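Local coordinates for cell division protein FtsI/penicillin binding protein 2 (Legionella pneumophila subsp. pneumophila ATCC 43290, PDB 4ZTK), which probably cross-links peptidoglycan strands as a D,D-transpeptidase of the penicillin-binding protein family during cell division, at residues A[243-249]-A[263-269]; A[236-240]-A[300-304]; A[189-193]-A[275-279]; A[81-85]-A[195-199]. All coordinates share one frame. Numbering follows the deposited sequence.

Contact 1: A[243-249]-A[263-269]; sequences VSVAGKT and FAGYVPA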
loop_
_atom_site.group_PDB
_atom_site.type_symbol
_atom_site.label_atom_id
_atom_site.label_comp_id
_atom_site.label_asym_id
_atom_site.label_seq_id
_atom_site.Cartn_x
_atom_site.Cartn_y
_atom_site.Cartn_z
ATOM N N VAL A 243 8.523 17.886 4.420
ATOM C CA VAL A 243 7.229 17.226 4.567
ATOM C C VAL A 243 7.433 15.747 4.882
ATOM O O VAL A 243 7.952 14.996 4.058
ATOM C CB VAL A 243 6.374 17.358 3.291
ATOM C CG1 VAL A 243 4.999 16.775 3.521
ATOM C CG2 VAL A 243 6.263 18.821 2.857
ATOM N N SER A 244 7.035 15.328 6.077
ATOM C CA SER A 244 7.214 13.935 6.468
ATOM C C SER A 244 6.262 13.029 5.692
ATOM O O SER A 244 5.053 13.259 5.650
ATOM C CB SER A 244 7.034 13.754 7.975
ATOM O OG SER A 244 5.709 14.060 8.367
ATOM N N VAL A 245 6.825 12.004 5.065
ATOM C CA VAL A 245 6.045 11.085 4.251
ATOM C C VAL A 245 6.118 9.681 4.839
ATOM O O VAL A 245 7.200 9.185 5.163
ATOM C CB VAL A 245 6.561 11.049 2.795
ATOM C CG1 VAL A 245 5.690 10.153 1.947
ATOM C CG2 VAL A 245 6.611 12.457 2.208
ATOM N N ALA A 246 4.957 9.050 4.984
ATOM C CA ALA A 246 4.882 7.671 5.452
ATOM C C ALA A 246 4.425 6.809 4.291
ATOM O O ALA A 246 3.441 7.135 3.631
ATOM C CB ALA A 246 3.898 7.561 6.600
ATOM N N GLY A 247 5.133 5.715 4.030
ATOM C CA GLY A 247 4.745 4.836 2.945
ATOM C C GLY A 247 5.473 3.509 2.867
ATOM O O GLY A 247 6.517 3.313 3.491
ATOM N N LYS A 248 4.912 2.600 2.080
ATOM C CA LYS A 248 5.453 1.254 1.942
ATOM C C LYS A 248 5.413 0.799 0.493
ATOM O O LYS A 248 4.377 0.867 -0.167
ATOM C CB LYS A 248 4.673 0.259 2.807
ATOM C CG LYS A 248 5.200 -1.169 2.719
ATOM C CD LYS A 248 6.478 -1.326 3.532
ATOM C CE LYS A 248 7.189 -2.632 3.224
ATOM N NZ LYS A 248 7.786 -2.647 1.856
ATOM N N THR A 249 6.557 0.333 0.013
ATOM C CA THR A 249 6.682 -0.193 -1.332
ATOM C C THR A 249 6.147 -1.614 -1.421
ATOM O O THR A 249 6.112 -2.347 -0.427
ATOM C CB THR A 249 8.157 -0.238 -1.752
ATOM O OG1 THR A 249 8.900 -1.008 -0.790
ATOM C CG2 THR A 249 8.728 1.167 -1.811
ATOM N N PHE A 263 2.976 1.442 -4.383
ATOM C CA PHE A 263 3.380 2.276 -3.261
ATOM C C PHE A 263 2.154 2.846 -2.573
ATOM O O PHE A 263 1.312 3.475 -3.204
ATOM C CB PHE A 263 4.327 3.400 -3.685
ATOM C CG PHE A 263 4.986 4.102 -2.525
ATOM C CD1 PHE A 263 6.041 3.513 -1.850
ATOM C CD2 PHE A 263 4.549 5.349 -2.110
ATOM C CE1 PHE A 263 6.653 4.156 -0.781
ATOM C CE2 PHE A 263 5.159 6.002 -1.046
ATOM C CZ PHE A 263 6.210 5.404 -0.378
ATOM N N ALA A 264 2.061 2.608 -1.272
ATOM C CA ALA A 264 0.924 3.048 -0.484
ATOM C C ALA A 264 1.434 3.902 0.658
ATOM O O ALA A 264 2.422 3.559 1.295
ATOM C CB ALA A 264 0.165 1.849 0.058
ATOM N N GLY A 265 0.765 5.015 0.921
ATOM C CA GLY A 265 1.201 5.887 1.990
ATOM C C GLY A 265 0.256 7.030 2.292
ATOM O O GLY A 265 -0.871 7.074 1.802
ATOM N N TYR A 266 0.723 7.964 3.113
ATOM C CA TYR A 266 -0.089 9.103 3.501
ATOM C C TYR A 266 0.795 10.284 3.888
ATOM O O TYR A 266 1.962 10.106 4.239
ATOM C CB TYR A 266 -1.059 8.723 4.626
ATOM C CG TYR A 266 -0.395 8.104 5.839
ATOM C CD1 TYR A 266 0.159 8.901 6.830
ATOM C CD2 TYR A 266 -0.334 6.727 5.997
ATOM C CE1 TYR A 266 0.762 8.347 7.944
ATOM C CE2 TYR A 266 0.261 6.159 7.113
ATOM C CZ TYR A 266 0.810 6.977 8.081
ATOM O OH TYR A 266 1.413 6.429 9.192
ATOM N N VAL A 267 0.232 11.488 3.819
ATOM C CA VAL A 267 1.027 12.708 3.912
ATOM C C VAL A 267 0.152 13.886 4.347
ATOM O O VAL A 267 -1.012 13.963 3.956
ATOM C CB VAL A 267 1.704 13.013 2.542
ATOM C CG1 VAL A 267 0.664 13.330 1.476
ATOM C CG2 VAL A 267 2.699 14.149 2.654
ATOM N N PRO A 268 0.682 14.778 5.211
ATOM C CA PRO A 268 1.936 14.668 5.968
ATOM C C PRO A 268 1.803 13.576 7.021
ATOM O O PRO A 268 0.704 13.370 7.518
ATOM C CB PRO A 268 2.063 16.039 6.650
ATOM C CG PRO A 268 1.174 16.958 5.860
ATOM C CD PRO A 268 0.031 16.083 5.421
ATOM N N ALA A 269 2.890 12.887 7.352
ATOM C CA ALA A 269 2.804 11.751 8.269
ATOM C C ALA A 269 2.297 12.149 9.653
ATOM O O ALA A 269 1.521 11.418 10.269
ATOM C CB ALA A 269 4.144 11.050 8.374
#
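Phe263 enters the pair opposite Thr249, a non-hydrogen-bonded position where its ring edge meets Thr249 CG2 (CD1 to CG2, 3.6 Å) and its CZ lies 3.7 Å from Gly247 CA. Ala264 then exchanges both backbone hydrogen bonds with Lys248: Lys248 N to Ala264 O 2.8 Å, Ala264 N to Lys248 O 3.1 Å. At Gly265 the strands, antiparallel at 179°, close to 3.8 Å between its CA and that of Gly247; a CB on either glycine would clash, on Gly247 with the Phe263 ring and on Gly265 with Ala246 O. Tyr266 restores hydrogen bonding with Ala246 (Tyr266 N to Ala246 O, 2.9 Å) and offers its ring face to Ala246 CB, a CH-pi contact 3.7 Å from the centroid. Val267 CG2 packs on Val243 CG1 at 3.6 Å, and beyond cis-Pro268, Ala269 N bonds Ser244 O at 2.8 Å. By sequence and family, Lys248 and Thr249 probably begin the KTG motif; NHE, probably from the crystallisation liquor, salt-bridges Lys248 NZ and hydrogen-bonds Thr249 OG1, marking a pocket, and Thr249 OG1 also bonds Thr234. Strand 246-253 edges the sheet; strand 274-281 flanks 259-267, helix 295-310 covers the Phe263 face, and helices 189-200 and 216-231 meet the Tyr266 face.

Contact 2: A[236-240]-A[300-304]; sequences KLAVI and APVFR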
loop_
_atom_site.group_PDB
_atom_site.type_symbol
_atom_site.label_atom_id
_atom_site.label_comp_id
_atom_site.label_asym_id
_atom_site.label_seq_id
_atom_site.Cartn_x
_atom_site.Cartn_y
_atom_site.Cartn_z
ATOM N N LYS A 236 12.607 5.639 -0.700
ATOM C CA LYS A 236 13.413 6.860 -0.718
ATOM C C LYS A 236 13.004 7.880 -1.780
ATOM O O LYS A 236 13.122 9.087 -1.564
ATOM C CB LYS A 236 14.897 6.509 -0.856
ATOM C CG LYS A 236 15.834 7.603 -0.390
ATOM C CD LYS A 236 17.279 7.150 -0.470
ATOM C CE LYS A 236 18.229 8.313 -0.248
ATOM N NZ LYS A 236 19.648 7.922 -0.491
ATOM N N LEU A 237 12.506 7.400 -2.916
ATOM C CA LEU A 237 12.104 8.290 -4.004
ATOM C C LEU A 237 10.807 9.041 -3.696
ATOM O O LEU A 237 10.363 9.871 -4.486
ATOM C CB LEU A 237 11.965 7.513 -5.321
ATOM C CG LEU A 237 13.206 6.799 -5.864
ATOM C CD1 LEU A 237 12.923 6.191 -7.232
ATOM C CD2 LEU A 237 14.382 7.751 -5.937
ATOM N N ALA A 238 10.199 8.744 -2.550
ATOM C CA ALA A 238 8.996 9.450 -2.122
ATOM C C ALA A 238 9.305 10.595 -1.159
ATOM O O ALA A 238 8.393 11.278 -0.692
ATOM C CB ALA A 238 8.002 8.481 -1.489
ATOM N N VAL A 239 10.584 10.804 -0.862
ATOM C CA VAL A 239 10.988 11.846 0.080
ATOM C C VAL A 239 10.631 13.247 -0.412
ATOM O O VAL A 239 10.889 13.588 -1.560
ATOM C CB VAL A 239 12.499 11.787 0.375
ATOM C CG1 VAL A 239 12.974 13.082 1.036
ATOM C CG2 VAL A 239 12.825 10.582 1.247
ATOM N N ILE A 240 10.030 14.050 0.464
ATOM C CA ILE A 240 9.775 15.459 0.169
ATOM C C ILE A 240 10.358 16.323 1.276
ATOM O O ILE A 240 9.877 16.289 2.404
ATOM C CB ILE A 240 8.274 15.763 0.078
ATOM C CG1 ILE A 240 7.613 14.919 -1.013
ATOM C CG2 ILE A 240 8.050 17.245 -0.168
ATOM C CD1 ILE A 240 6.092 14.975 -0.977
ATOM N N ALA A 300 6.753 4.845 -6.222
ATOM C CA ALA A 300 7.114 5.857 -5.229
ATOM C C ALA A 300 7.342 7.262 -5.808
ATOM O O ALA A 300 6.861 8.242 -5.236
ATOM C CB ALA A 300 8.319 5.406 -4.394
ATOM N N PRO A 301 8.077 7.377 -6.932
ATOM C CA PRO A 301 8.220 8.740 -7.451
ATOM C C PRO A 301 6.898 9.316 -7.955
ATOM O O PRO A 301 6.720 10.531 -7.910
ATOM C CB PRO A 301 9.232 8.587 -8.601
ATOM C CG PRO A 301 9.237 7.136 -8.934
ATOM C CD PRO A 301 8.932 6.419 -7.658
ATOM N N VAL A 302 5.990 8.461 -8.417
ATOM C CA VAL A 302 4.676 8.914 -8.854
ATOM C C VAL A 302 3.880 9.444 -7.662
ATOM O O VAL A 302 3.266 10.515 -7.738
ATOM C CB VAL A 302 3.892 7.799 -9.576
ATOM C CG1 VAL A 302 2.478 8.260 -9.896
ATOM C CG2 VAL A 302 4.614 7.380 -10.856
ATOM N N PHE A 303 3.902 8.687 -6.564
ATOM C CA PHE A 303 3.338 9.121 -5.284
ATOM C C PHE A 303 3.847 10.519 -4.922
ATOM O O PHE A 303 3.068 11.398 -4.551
ATOM C CB PHE A 303 3.737 8.117 -4.198
ATOM C CG PHE A 303 3.269 8.471 -2.802
ATOM C CD1 PHE A 303 3.944 9.414 -2.035
ATOM C CD2 PHE A 303 2.195 7.804 -2.229
ATOM C CE1 PHE A 303 3.531 9.717 -0.744
ATOM C CE2 PHE A 303 1.785 8.094 -0.933
ATOM C CZ PHE A 303 2.453 9.052 -0.193
ATOM N N ARG A 304 5.161 10.706 -5.021
ATOM C CA ARG A 304 5.797 11.979 -4.690
ATOM C C ARG A 304 5.231 13.145 -5.502
ATOM O O ARG A 304 4.921 14.204 -4.951
ATOM C CB ARG A 304 7.306 11.891 -4.907
ATOM C CG ARG A 304 8.053 13.190 -4.605
ATOM C CD ARG A 304 9.487 13.141 -5.111
ATOM N NE ARG A 304 10.253 14.312 -4.698
ATOM C CZ ARG A 304 11.296 14.799 -5.363
ATOM N NH1 ARG A 304 11.701 14.224 -6.489
ATOM N NH2 ARG A 304 11.935 15.868 -4.905
HETATM O O HOH W 1 11.732 11.322 -6.668
#
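Lys236 opens a short 3-10 turn, accepting a hydrogen bond at its O from Val239 N (3.1 Å), and its CA-to-CB bond points away from helix 295-310. Leu237 turns toward that helix: its CB rests 4.0 Å from Pro301 CD and 4.3 Å from Ala300 CB, while its carbonyl O lies 3.4 Å from Arg304 CD. A water bridges the same carbonyl to the arginine, 3.0 Å from Leu237 O and, in a weak bond, 2.9 Å from Arg304 NH1. Ala238 CB touches both Ala300 CB and Phe303 CD1, each 4.2 Å away. At Val239 the backbone takes over, with its O 3.3 Å from Arg304 NE, and Ile240 CG1 packs on the aliphatic part of Arg304 (CG, 4.0 Å). This is loop-on-helix packing, largely apolar inside and polar where Arg304 reaches outward. The loop joining helix 216-231 to strand 246-253 is thus laid against helix 295-310, with Val230 of helix 216-231 touching Ala238 and Phe263 of strand 259-267 touching both Ala238 and Ala300.

Contact 3: A[189-193]-A[275-279]; sequences IESLI and VLLVV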
loop_
_atom_site.group_PDB
_atom_site.type_symbol
_atom_site.label_atom_id
_atom_site.label_comp_id
_atom_site.label_asym_id
_atom_site.label_seq_id
_atom_site.Cartn_x
_atom_site.Cartn_y
_atom_site.Cartn_z
ATOM N N ILE A 189 -8.033 -1.881 -5.125
ATOM C CA ILE A 189 -7.470 -0.559 -4.874
ATOM C C ILE A 189 -8.223 0.088 -3.715
ATOM O O ILE A 189 -7.618 0.617 -2.786
ATOM C CB ILE A 189 -7.568 0.347 -6.121
ATOM C CG1 ILE A 189 -6.698 -0.207 -7.249
ATOM C CG2 ILE A 189 -7.144 1.760 -5.784
ATOM C CD1 ILE A 189 -5.233 -0.308 -6.881
ATOM N N GLU A 190 -9.550 0.001 -3.766
ATOM C CA GLU A 190 -10.411 0.568 -2.730
ATOM C C GLU A 190 -10.181 -0.024 -1.336
ATOM O O GLU A 190 -10.099 0.709 -0.352
ATOM C CB GLU A 190 -11.885 0.417 -3.118
ATOM C CG GLU A 190 -12.852 1.081 -2.142
ATOM C CD GLU A 190 -14.297 1.056 -2.625
ATOM O OE1 GLU A 190 -15.037 2.025 -2.345
ATOM O OE2 GLU A 190 -14.694 0.070 -3.281
ATOM N N SER A 191 -10.089 -1.346 -1.239
ATOM C CA SER A 191 -9.955 -1.965 0.076
ATOM C C SER A 191 -8.567 -1.701 0.646
ATOM O O SER A 191 -8.413 -1.457 1.841
ATOM C CB SER A 191 -10.251 -3.468 0.023
ATOM O OG SER A 191 -9.167 -4.195 -0.533
ATOM N N LEU A 192 -7.557 -1.724 -0.218
ATOM C CA LEU A 192 -6.182 -1.529 0.231
ATOM C C LEU A 192 -5.937 -0.109 0.747
ATOM O O LEU A 192 -5.329 0.079 1.804
ATOM C CB LEU A 192 -5.183 -1.887 -0.874
ATOM C CG LEU A 192 -3.704 -1.843 -0.465
ATOM C CD1 LEU A 192 -3.428 -2.742 0.753
ATOM C CD2 LEU A 192 -2.793 -2.223 -1.635
ATOM N N ILE A 193 -6.420 0.891 0.014
ATOM C CA ILE A 193 -6.214 2.270 0.438
ATOM C C ILE A 193 -7.024 2.577 1.702
ATOM O O ILE A 193 -6.617 3.395 2.533
ATOM C CB ILE A 193 -6.500 3.293 -0.701
ATOM C CG1 ILE A 193 -5.911 4.666 -0.353
ATOM C CG2 ILE A 193 -7.995 3.388 -0.999
ATOM C CD1 ILE A 193 -6.042 5.705 -1.468
ATOM N N VAL A 275 -4.420 10.113 1.790
ATOM C CA VAL A 275 -3.912 8.760 1.678
ATOM C C VAL A 275 -3.792 8.490 0.190
ATOM O O VAL A 275 -4.701 8.817 -0.575
ATOM C CB VAL A 275 -4.872 7.733 2.308
ATOM C CG1 VAL A 275 -4.205 6.363 2.378
ATOM C CG2 VAL A 275 -5.321 8.193 3.691
ATOM N N LEU A 276 -2.670 7.914 -0.228
ATOM C CA LEU A 276 -2.446 7.663 -1.647
ATOM C C LEU A 276 -2.007 6.231 -1.886
ATOM O O LEU A 276 -1.279 5.654 -1.080
ATOM C CB LEU A 276 -1.373 8.598 -2.214
ATOM C CG LEU A 276 -1.495 10.111 -2.044
ATOM C CD1 LEU A 276 -1.015 10.556 -0.671
ATOM C CD2 LEU A 276 -0.705 10.802 -3.132
ATOM N N LEU A 277 -2.445 5.680 -3.011
ATOM C CA LEU A 277 -2.030 4.362 -3.462
ATOM C C LEU A 277 -1.742 4.447 -4.952
ATOM O O LEU A 277 -2.574 4.931 -5.732
ATOM C CB LEU A 277 -3.122 3.327 -3.187
ATOM C CG LEU A 277 -2.883 1.908 -3.719
ATOM C CD1 LEU A 277 -1.553 1.349 -3.224
ATOM C CD2 LEU A 277 -4.028 0.977 -3.321
ATOM N N VAL A 278 -0.555 3.998 -5.341
ATOM C CA VAL A 278 -0.153 3.982 -6.740
ATOM C C VAL A 278 0.185 2.554 -7.139
ATOM O O VAL A 278 0.942 1.873 -6.443
ATOM C CB VAL A 278 1.096 4.858 -6.981
ATOM C CG1 VAL A 278 1.573 4.717 -8.413
ATOM C CG2 VAL A 278 0.807 6.315 -6.653
ATOM N N VAL A 279 -0.379 2.095 -8.250
ATOM C CA VAL A 279 -0.040 0.780 -8.779
ATOM C C VAL A 279 0.245 0.876 -10.269
ATOM O O VAL A 279 -0.563 1.407 -11.032
ATOM C CB VAL A 279 -1.162 -0.258 -8.529
ATOM C CG1 VAL A 279 -0.832 -1.582 -9.216
ATOM C CG2 VAL A 279 -1.359 -0.471 -7.042
#
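Leu277 reaches from strand 274-281 into the hollow between Ile189, Leu192 and Ile193, overlapping all three. Its CD2 lies 3.6 Å from Ile189 O, 4.0 Å from Ile189 CD1 and 3.8 Å from Leu192 CD2, while its CB faces Ile193 CD1 at 4.1 Å. The neighbours two residues away along the strand point the same way, as beta geometry demands: Val275 CG1 meets Ile193 CG1 at 3.6 Å, and Val279 CG2 meets Ile189 CD1 at 3.9 Å. Leu276 and Val278 point away to the other face of the sheet. Ile193 also lays its CD1 against the strand backbone, 3.5 Å from Val275 O. On the helix, Ile189, Leu192 and Ile193 supply the inward face, following the i, i+3, i+4 spacing of an alpha-helical turn, and Glu190 and Ser191 face outward. The two axes approach to 9.0 Å and cross at 136°, and no hydrogen bond joins the segments. This is helix-on-sheet packing in the hydrophobic core of the transpeptidase domain. Strands 43-49 and 259-267 flank strand 274-281, with Ile189 reaching Val45 and Ala47 on the former; helix 189-200 covers this face, and helix 295-310 covers the other, touching Leu276 and Val278.

Contact 4: A[81-85]-A[195-199]; sequences TIKPF and SYAIL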
loop_
_atom_site.group_PDB
_atom_site.type_symbol
_atom_site.label_atom_id
_atom_site.label_comp_id
_atom_site.label_asym_id
_atom_site.label_seq_id
_atom_site.Cartn_x
_atom_site.Cartn_y
_atom_site.Cartn_z
ATOM N N THR A 81 3.068 -4.449 0.771
ATOM C CA THR A 81 2.283 -3.385 1.400
ATOM C C THR A 81 1.444 -3.924 2.569
ATOM O O THR A 81 0.877 -3.146 3.332
ATOM C CB THR A 81 1.378 -2.609 0.397
ATOM O OG1 THR A 81 0.400 -3.495 -0.170
ATOM C CG2 THR A 81 2.217 -1.982 -0.713
ATOM N N ILE A 82 1.388 -5.249 2.717
ATOM C CA ILE A 82 0.745 -5.863 3.885
ATOM C C ILE A 82 1.624 -5.763 5.134
ATOM O O ILE A 82 1.123 -5.797 6.254
ATOM C CB ILE A 82 0.406 -7.358 3.651
ATOM C CG1 ILE A 82 -0.595 -7.865 4.691
ATOM C CG2 ILE A 82 1.660 -8.236 3.726
ATOM C CD1 ILE A 82 -1.891 -7.154 4.672
ATOM N N LYS A 83 2.936 -5.647 4.932
ATOM C CA LYS A 83 3.907 -5.740 6.027
ATOM C C LYS A 83 3.656 -4.818 7.232
ATOM O O LYS A 83 3.797 -5.263 8.371
ATOM C CB LYS A 83 5.348 -5.587 5.504
ATOM C CG LYS A 83 5.885 -6.829 4.783
ATOM C CD LYS A 83 7.283 -6.590 4.213
ATOM C CE LYS A 83 7.973 -7.902 3.830
ATOM N NZ LYS A 83 7.232 -8.665 2.786
ATOM N N PRO A 84 3.294 -3.537 6.993
ATOM C CA PRO A 84 2.988 -2.669 8.140
ATOM C C PRO A 84 1.882 -3.210 9.042
ATOM O O PRO A 84 1.934 -2.996 10.255
ATOM C CB PRO A 84 2.516 -1.370 7.477
ATOM C CG PRO A 84 3.247 -1.335 6.184
ATOM C CD PRO A 84 3.304 -2.776 5.727
ATOM N N PHE A 85 0.905 -3.901 8.461
ATOM C CA PHE A 85 -0.214 -4.439 9.235
ATOM C C PHE A 85 0.178 -5.699 10.009
ATOM O O PHE A 85 -0.296 -5.921 11.127
ATOM C CB PHE A 85 -1.419 -4.690 8.328
ATOM C CG PHE A 85 -1.863 -3.461 7.576
ATOM C CD1 PHE A 85 -2.730 -2.552 8.162
ATOM C CD2 PHE A 85 -1.394 -3.205 6.296
ATOM C CE1 PHE A 85 -3.136 -1.411 7.476
ATOM C CE2 PHE A 85 -1.793 -2.066 5.603
ATOM C CZ PHE A 85 -2.670 -1.167 6.201
ATOM N N SER A 195 -7.515 0.415 4.092
ATOM C CA SER A 195 -6.704 -0.154 5.160
ATOM C C SER A 195 -5.598 0.819 5.568
ATOM O O SER A 195 -5.344 1.021 6.756
ATOM C CB SER A 195 -6.113 -1.498 4.734
ATOM O OG SER A 195 -7.156 -2.435 4.501
ATOM N N TYR A 196 -4.945 1.429 4.585
ATOM C CA TYR A 196 -3.937 2.437 4.893
ATOM C C TYR A 196 -4.555 3.687 5.530
ATOM O O TYR A 196 -3.921 4.356 6.347
ATOM C CB TYR A 196 -3.092 2.780 3.660
ATOM C CG TYR A 196 -1.893 1.872 3.548
ATOM C CD1 TYR A 196 -1.984 0.648 2.907
ATOM C CD2 TYR A 196 -0.683 2.221 4.123
ATOM C CE1 TYR A 196 -0.891 -0.200 2.826
ATOM C CE2 TYR A 196 0.411 1.384 4.052
ATOM C CZ TYR A 196 0.299 0.174 3.405
ATOM O OH TYR A 196 1.384 -0.664 3.330
ATOM N N ALA A 197 -5.803 3.978 5.181
ATOM C CA ALA A 197 -6.501 5.116 5.772
ATOM C C ALA A 197 -6.645 4.934 7.282
ATOM O O ALA A 197 -6.630 5.905 8.036
ATOM C CB ALA A 197 -7.859 5.319 5.118
ATOM N N ILE A 198 -6.762 3.687 7.721
ATOM C CA ILE A 198 -6.859 3.401 9.147
ATOM C C ILE A 198 -5.583 3.834 9.876
ATOM O O ILE A 198 -5.639 4.463 10.933
ATOM C CB ILE A 198 -7.159 1.914 9.409
ATOM C CG1 ILE A 198 -8.543 1.557 8.854
ATOM C CG2 ILE A 198 -7.086 1.609 10.903
ATOM C CD1 ILE A 198 -8.946 0.109 9.066
ATOM N N LEU A 199 -4.434 3.511 9.292
ATOM C CA LEU A 199 -3.154 3.914 9.862
ATOM C C LEU A 199 -3.018 5.431 9.868
ATOM O O LEU A 199 -2.501 6.010 10.821
ATOM C CB LEU A 199 -1.995 3.292 9.083
ATOM C CG LEU A 199 -1.950 1.765 9.010
ATOM C CD1 LEU A 199 -0.800 1.319 8.112
ATOM C CD2 LEU A 199 -1.821 1.151 10.400
#
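A buried aromatic and hydrogen-bonded contact joins the start of helix 83-92 to helix 189-200, inside the transpeptidase domain and beside the probable catalytic centre. Tyr196 is its pivot. Its hydroxyl donates a short hydrogen bond to the backbone, with Tyr196 OH 2.5 Å from Thr81 O, and so ties the second helix to the 3-10 turn that leads into the first. Over one face of the tyrosine ring stands the edge of Phe85: the centroids are 5.0 Å apart, the planes meet at 84°, and Phe85 CE2 comes within 3.5 Å of Tyr196 CE1, a T-shaped pair. Phe85 also directs CE1 to Ser195 O (3.4 Å) and to Leu199 CD1 (3.6 Å), so that the ring lies against the side of helix 189-200. Pro84 completes the interface, its CG 3.5 Å from Tyr196 OH and its CB 4.3 Å from Leu199 CD1. Lys83 takes no part and leads away; with Ser80 it fits the SxxK motif that carries the nucleophilic serine in penicillin-binding proteins, and its NZ is hydrogen-bonded to Ser80 OG and Asn136 OD1. The Tyr196 bond thus falls on the backbone of Thr81, within this probable motif. Around it, Phe158 and Phe160 pack edge-to-face with Phe85, helix 148-157 touches Phe85 through Leu155, and Lys248 of strand 246-253 and Ala264 of strand 259-267 lie against Tyr196.

Contacts 1 and 3 share the five-stranded antiparallel sheet, their centres about 12 Å apart, through the neighbouring strands 259-267 and 274-281. Contacts 3 and 4 both use helix 189-200. Their centres lie about 10 Å apart. Contact 2 lies across the sheet on helix 295-310, its centre about 8 Å from that of contact 1 and about 18 Å from that of contact 4. Phe303 joins contact 2 to both Phe263 and Leu276. Along the chain contact 4 closes before contacts 1 and 2 open, whereas contact 3 interleaves with contacts 2 and 4. The sheet is thus sandwiched between helices, as in the penicilloyl-serine transferase fold, and Lys248 of contact 1 meets Pro84 and Tyr196 of contact 4, bringing the probable SxxK and KTG motifs together.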